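Glutaredoxin (Methanosarcina mazei, PDB 3NZN) probably catalyses thiol-disulfide exchange through a redox-active cysteine pair, as glutaredoxins and other small proteins of the thioredoxin superfamily do. Local coordinates at residues K10-H15 and D55-K60; I25-S30 and T80-D85. All coordinates share one frame; numbering follows the deposited sequence.

Interaction 1. Residues K10-H15 and D55-K60; sequences KDRGNH and DRLEGK. With SO4 (sulfate ion), chain E; SO4 (sulfate ion), chain F.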
loop_
_atom_site.group_PDB
_atom_site.type_symbol
_atom_site.label_atom_id
_atom_site.label_comp_id
_atom_site.label_asym_id
_atom_site.label_seq_id
_atom_site.Cartn_x
_atom_site.Cartn_y
_atom_site.Cartn_z
ATOM N N LYS A 10 -14.641 -9.163 1.947
ATOM C CA LYS A 10 -14.179 -9.639 3.195
ATOM C C LYS A 10 -12.833 -9.055 3.549
ATOM O O LYS A 10 -11.900 -9.139 2.720
ATOM C CB LYS A 10 -14.124 -11.182 3.217
ATOM C CG LYS A 10 -13.778 -11.735 4.582
ATOM C CD LYS A 10 -13.820 -13.201 4.630
ATOM C CE LYS A 10 -12.784 -13.881 3.769
ATOM N NZ LYS A 10 -12.978 -15.396 3.828
ATOM N N ASP A 11 -12.733 -8.412 4.716
ATOM C CA ASP A 11 -11.475 -7.795 5.081
ATOM C C ASP A 11 -10.833 -8.382 6.365
ATOM O O ASP A 11 -9.723 -8.098 6.656
ATOM C CB ASP A 11 -11.555 -6.253 5.121
ATOM C CG ASP A 11 -12.539 -5.738 6.133
ATOM O OD1 ASP A 11 -13.154 -6.453 6.925
ATOM O OD2 ASP A 11 -12.762 -4.497 6.050
ATOM N N ARG A 12 -11.595 -9.226 7.101
ATOM C CA ARG A 12 -11.115 -9.822 8.366
ATOM C C ARG A 12 -11.925 -11.032 8.620
ATOM O O ARG A 12 -13.077 -11.103 8.297
ATOM C CB ARG A 12 -11.387 -8.888 9.540
ATOM C CG ARG A 12 -10.903 -7.501 9.628
ATOM C CD ARG A 12 -11.370 -6.809 10.906
ATOM N NE ARG A 12 -11.469 -5.378 10.646
ATOM C CZ ARG A 12 -12.579 -4.806 10.159
ATOM N NH1 ARG A 12 -12.653 -3.538 10.065
ATOM N NH2 ARG A 12 -13.670 -5.496 9.822
ATOM N N GLY A 13 -11.297 -12.013 9.276
ATOM C CA GLY A 13 -11.993 -13.176 9.871
ATOM C C GLY A 13 -11.399 -13.484 11.227
ATOM O O GLY A 13 -10.250 -13.304 11.473
ATOM N N ASN A 14 -12.249 -14.116 12.041
ATOM C CA ASN A 14 -11.865 -14.566 13.389
ATOM C C ASN A 14 -12.388 -15.958 13.618
ATOM O O ASN A 14 -13.543 -16.140 13.663
ATOM C CB ASN A 14 -12.494 -13.594 14.465
ATOM C CG ASN A 14 -12.011 -12.094 14.384
ATOM O OD1 ASN A 14 -11.527 -11.602 13.424
ATOM N ND2 ASN A 14 -12.086 -11.438 15.541
ATOM N N HIS A 15 -11.438 -16.856 13.687
ATOM C CA HIS A 15 -11.793 -18.244 13.976
ATOM C C HIS A 15 -11.579 -18.467 15.471
ATOM O O HIS A 15 -10.442 -18.483 15.950
ATOM C CB HIS A 15 -10.901 -19.177 13.172
ATOM C CG HIS A 15 -11.158 -19.053 11.708
ATOM N ND1 HIS A 15 -10.960 -20.104 10.857
ATOM C CD2 HIS A 15 -11.615 -18.024 10.954
ATOM C CE1 HIS A 15 -11.267 -19.724 9.625
ATOM N NE2 HIS A 15 -11.680 -18.471 9.656
ATOM N N ASP A 55 -5.034 -4.852 2.416
ATOM C CA ASP A 55 -5.391 -4.138 1.180
ATOM C C ASP A 55 -6.857 -3.962 1.055
ATOM O O ASP A 55 -7.280 -3.179 0.160
ATOM C CB ASP A 55 -4.925 -4.916 0.007
ATOM C CG ASP A 55 -5.540 -6.281 -0.089
ATOM O OD1 ASP A 55 -5.488 -7.074 0.886
ATOM O OD2 ASP A 55 -5.974 -6.707 -1.144
ATOM N N ARG A 56 -7.730 -4.535 1.866
ATOM C CA ARG A 56 -9.144 -4.343 1.863
ATOM C C ARG A 56 -9.619 -3.366 2.902
ATOM O O ARG A 56 -10.781 -3.145 3.041
ATOM C CB ARG A 56 -9.888 -5.680 1.938
ATOM C CG ARG A 56 -9.709 -6.439 0.676
ATOM C CD ARG A 56 -10.547 -7.595 0.564
ATOM N NE ARG A 56 -10.469 -8.197 -0.764
ATOM C CZ ARG A 56 -10.859 -9.467 -0.925
ATOM N NH1 ARG A 56 -11.377 -10.102 0.087
ATOM N NH2 ARG A 56 -10.767 -10.059 -2.105
ATOM N N LEU A 57 -8.692 -2.799 3.639
ATOM C CA LEU A 57 -9.050 -1.814 4.654
ATOM C C LEU A 57 -8.957 -0.422 4.075
ATOM O O LEU A 57 -8.182 -0.192 3.170
ATOM C CB LEU A 57 -8.154 -1.975 5.862
ATOM C CG LEU A 57 -8.163 -3.299 6.611
ATOM C CD1 LEU A 57 -7.066 -3.268 7.644
ATOM C CD2 LEU A 57 -9.554 -3.592 7.242
ATOM N N GLU A 58 -9.587 0.507 4.784
ATOM C CA GLU A 58 -9.725 1.867 4.444
ATOM C C GLU A 58 -9.416 2.758 5.627
ATOM O O GLU A 58 -9.640 2.355 6.735
ATOM C CB GLU A 58 -11.204 2.113 4.055
ATOM C CG GLU A 58 -11.591 1.553 2.694
ATOM C CD GLU A 58 -12.406 0.274 2.745
ATOM O OE1 GLU A 58 -13.579 0.201 3.324
ATOM O OE2 GLU A 58 -11.882 -0.662 2.135
ATOM N N GLY A 59 -9.051 4.015 5.349
ATOM C CA GLY A 59 -8.981 5.026 6.327
ATOM C C GLY A 59 -8.184 4.638 7.533
ATOM O O GLY A 59 -7.088 4.047 7.404
ATOM N N LYS A 60 -8.696 4.940 8.731
ATOM C CA LYS A 60 -7.948 4.795 9.915
ATOM C C LYS A 60 -7.669 3.309 10.157
ATOM O O LYS A 60 -6.650 2.954 10.775
ATOM C CB LYS A 60 -8.684 5.389 11.136
ATOM C CG LYS A 60 -8.838 6.894 11.056
ATOM C CD LYS A 60 -10.138 7.446 11.771
ATOM C CE LYS A 60 -10.393 8.886 11.370
ATOM N NZ LYS A 60 -9.106 9.680 11.527
HETATM S S SO4 E . -12.141 6.113 8.774
HETATM O O1 SO4 E . -12.941 6.864 9.774
HETATM O O2 SO4 E . -11.851 4.763 9.308
HETATM O O3 SO4 E . -12.853 5.967 7.466
HETATM O O4 SO4 E . -10.840 6.727 8.549
HETATM S S SO4 F . -14.068 -17.185 7.052
HETATM O O1 SO4 F . -15.144 -16.903 8.073
HETATM O O2 SO4 F . -14.024 -18.630 6.811
HETATM O O3 SO4 F . -14.334 -16.528 5.855
HETATM O O4 SO4 F . -12.837 -16.751 7.788
#
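R56 reaches across from segment 55-60 and lays its side chain over the start of strand 10-15. Its CG stands anti to the carbonyl carbon (chi1 -69°), and from there the chain runs extended to NE, so that the guanidinium arrives edge-on at the backbone of K10. NH1 gives a nearly straight hydrogen bond to K10 O at 2.9 Å, on a lone pair of the carbonyl and in the plane of the guanidinium; R56 CD touches the same oxygen. Nearer the backbone, R56 CB rests on D11 CB at 3.6 Å. An alanine here would probably keep that CB contact but lose both the bond to K10 O and the cover of the aliphatic chain over the strand start.

D11 points toward segment 55-60 with CG in the crowded position between its backbone N and carbonyl carbon (chi1 61°). The D11 side chain crosses that of L57 at about a right angle, OD2 3.5 Å from L57 CD2. The R12 guanidinium lies against D11 as an ion pair, NH2 to OD1 3.1 Å, with the oxygen well out of its plane, so that charge rather than a directed N-H holds them; R12 NH1 also forms a salt bridge with E61.

Two sulfates, probably from the crystallisation liquor, bind beside the segments. One is gripped by K10 NZ, itself bonded to Y51 OH, and by H15 NE2 at its ring edge (2.8 Å to O4); the other accepts a hydrogen bond from the backbone N of K60, 2.8 Å to its O4, near the start of helix 59-72. D11 and R12 form a classic beta bulge against A3 of strand 2-4, placing this contact where an N-terminal hairpin joins the central sheet of the thioredoxin-like fold.

Interaction 2. Residues I25-S30 and T80-D85; sequences IMYGLS and TTIIND
Y27 has CG anti to the carbonyl carbon (chi1 -66°) and I82 has CG1 in the same relation (chi1 -54°), which brings the two side chains obliquely together: I82 CD1 lies 3.7 Å from Y27 CE2. I25 instead turns CG1 anti to its backbone N and holds CG2 in the crowded position, where it packs alongside I82, CG2 to CB 4.1 Å. On the other face M26 CG meets T81 OG1 at 3.6 Å.

The backbones beneath are an antiparallel ladder. I25 with I82 and Y27 with T80 are hydrogen-bonded pairs, each closed by two N-H···O bonds, with I82 N to I25 O at 2.8 Å the straightest. M26 and T81 form the non-hydrogen-bonded pair between them, and here CA-H···O contacts fill in, T81 CA to I25 O at 3.3 Å being the shorter.

Within the mixed sheet the ladder lies between strand 49-53, parallel beside 24-28, and strand 87-90, antiparallel beside 77-83. The face of Y27 and I82 is covered by helix 59-72, through V69 and F72, while M26 and T81 pack against helix 33-45, at whose start the C32-C35 disulfide sits.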
loop_
_atom_site.group_PDB
_atom_site.type_symbol
_atom_site.label_atom_id
_atom_site.label_comp_id
_atom_site.label_asym_id
_atom_site.label_seq_id
_atom_site.Cartn_x
_atom_site.Cartn_y
_atom_site.Cartn_z
ATOM N N ILE A 25 -2.729 -13.518 15.283
ATOM C CA ILE A 25 -3.274 -12.684 14.191
ATOM C C ILE A 25 -2.319 -12.683 12.997
ATOM O O ILE A 25 -1.198 -12.458 13.126
ATOM C CB ILE A 25 -3.644 -11.282 14.678
ATOM C CG1 ILE A 25 -4.266 -10.463 13.523
ATOM C CG2 ILE A 25 -2.497 -10.606 15.187
ATOM C CD1 ILE A 25 -5.143 -9.391 14.033
ATOM N N MET A 26 -2.909 -13.061 11.865
ATOM C CA MET A 26 -2.167 -12.988 10.604
ATOM C C MET A 26 -2.612 -11.741 9.789
ATOM O O MET A 26 -3.725 -11.608 9.483
ATOM C CB MET A 26 -2.392 -14.244 9.733
ATOM C CG MET A 26 -1.524 -14.253 8.418
ATOM S SD MET A 26 -2.127 -15.330 7.031
ATOM C CE MET A 26 -3.417 -16.042 7.960
ATOM N N TYR A 27 -1.640 -10.848 9.586
ATOM C CA TYR A 27 -1.818 -9.749 8.614
ATOM C C TYR A 27 -1.361 -10.222 7.236
ATOM O O TYR A 27 -0.310 -10.641 7.063
ATOM C CB TYR A 27 -1.059 -8.510 9.047
ATOM C CG TYR A 27 -1.643 -7.932 10.310
ATOM C CD1 TYR A 27 -2.672 -7.003 10.263
ATOM C CD2 TYR A 27 -1.141 -8.272 11.555
ATOM C CE1 TYR A 27 -3.206 -6.463 11.432
ATOM C CE2 TYR A 27 -1.692 -7.728 12.722
ATOM C CZ TYR A 27 -2.691 -6.855 12.645
ATOM O OH TYR A 27 -3.131 -6.383 13.865
ATOM N N GLY A 28 -2.291 -10.081 6.284
ATOM C CA GLY A 28 -1.995 -10.513 4.939
ATOM C C GLY A 28 -2.573 -9.565 3.875
ATOM O O GLY A 28 -3.103 -8.502 4.220
ATOM N N LEU A 29 -2.502 -9.982 2.644
ATOM C CA LEU A 29 -3.159 -9.306 1.528
ATOM C C LEU A 29 -4.127 -10.304 0.891
ATOM O O LEU A 29 -3.841 -11.498 0.869
ATOM C CB LEU A 29 -2.123 -8.867 0.477
ATOM C CG LEU A 29 -1.006 -7.958 0.949
ATOM C CD1 LEU A 29 0.023 -7.648 -0.109
ATOM C CD2 LEU A 29 -1.480 -6.680 1.633
ATOM N N SER A 30 -5.222 -9.827 0.339
ATOM C CA SER A 30 -6.186 -10.655 -0.267
ATOM C C SER A 30 -5.697 -11.460 -1.489
ATOM O O SER A 30 -6.191 -12.490 -1.821
ATOM C CB SER A 30 -7.452 -9.897 -0.540
ATOM O OG SER A 30 -7.226 -8.977 -1.619
ATOM N N THR A 80 2.494 -11.389 7.907
ATOM C CA THR A 80 3.110 -11.227 9.228
ATOM C C THR A 80 2.077 -11.800 10.219
ATOM O O THR A 80 0.966 -11.354 10.351
ATOM C CB THR A 80 3.400 -9.794 9.561
ATOM O OG1 THR A 80 4.371 -9.266 8.649
ATOM C CG2 THR A 80 3.943 -9.617 10.882
ATOM N N THR A 81 2.565 -12.862 10.945
ATOM C CA THR A 81 1.734 -13.538 11.933
ATOM C C THR A 81 2.274 -13.215 13.302
ATOM O O THR A 81 3.473 -13.445 13.536
ATOM C CB THR A 81 1.763 -15.089 11.657
ATOM O OG1 THR A 81 1.255 -15.325 10.363
ATOM C CG2 THR A 81 0.812 -15.744 12.696
ATOM N N ILE A 82 1.455 -12.665 14.140
ATOM C CA ILE A 82 1.866 -12.189 15.476
ATOM C C ILE A 82 1.188 -13.093 16.497
ATOM O O ILE A 82 -0.018 -13.197 16.579
ATOM C CB ILE A 82 1.534 -10.700 15.695
ATOM C CG1 ILE A 82 2.137 -9.835 14.565
ATOM C CG2 ILE A 82 2.108 -10.279 17.057
ATOM C CD1 ILE A 82 1.501 -8.430 14.438
ATOM N N ILE A 83 2.034 -13.711 17.338
ATOM C CA ILE A 83 1.610 -14.722 18.280
ATOM C C ILE A 83 1.833 -14.216 19.710
ATOM O O ILE A 83 2.931 -13.872 20.091
ATOM C CB ILE A 83 2.385 -16.051 18.084
ATOM C CG1 ILE A 83 2.131 -16.574 16.688
ATOM C CG2 ILE A 83 1.990 -17.126 19.174
ATOM C CD1 ILE A 83 2.990 -17.706 16.221
ATOM N N ASN A 84 0.694 -14.104 20.408
ATOM C CA ASN A 84 0.676 -13.693 21.828
ATOM C C ASN A 84 1.359 -12.358 22.060
ATOM O O ASN A 84 1.888 -12.119 23.108
ATOM C CB ASN A 84 1.228 -14.770 22.744
ATOM C CG ASN A 84 0.588 -16.113 22.543
ATOM O OD1 ASN A 84 -0.634 -16.200 22.451
ATOM N ND2 ASN A 84 1.348 -17.122 22.410
ATOM N N ASP A 85 1.256 -11.496 21.080
ATOM C CA ASP A 85 1.801 -10.099 21.127
ATOM C C ASP A 85 3.276 -10.136 21.347
ATOM O O ASP A 85 3.827 -9.122 21.853
ATOM C CB ASP A 85 1.086 -9.277 22.186
ATOM C CG ASP A 85 1.144 -7.785 21.936
ATOM O OD1 ASP A 85 1.308 -7.384 20.789
ATOM O OD2 ASP A 85 1.010 -7.054 22.945
#

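From the N terminus, strand 10-15 comes first, followed by 25-30; interaction 1 then closes its loop at 55-60, and interaction 2 closes its own at 80-85. The segments alternate, so the two loops cross, sharing the run from strand 24-28 through helix 33-45 and strand 49-53. Interaction 1 ties the N-terminal hairpin to the loop before helix 59-72, and interaction 2 pairs strand 24-28 with strand 77-83, which follows that helix in the chain. Their centres lie about 12 Å apart, yet they touch: D55 OD2 is 2.6 Å from S30 OG, a probable hydrogen bond that links segment 55-60 to the residues leading into the C32-C35 site.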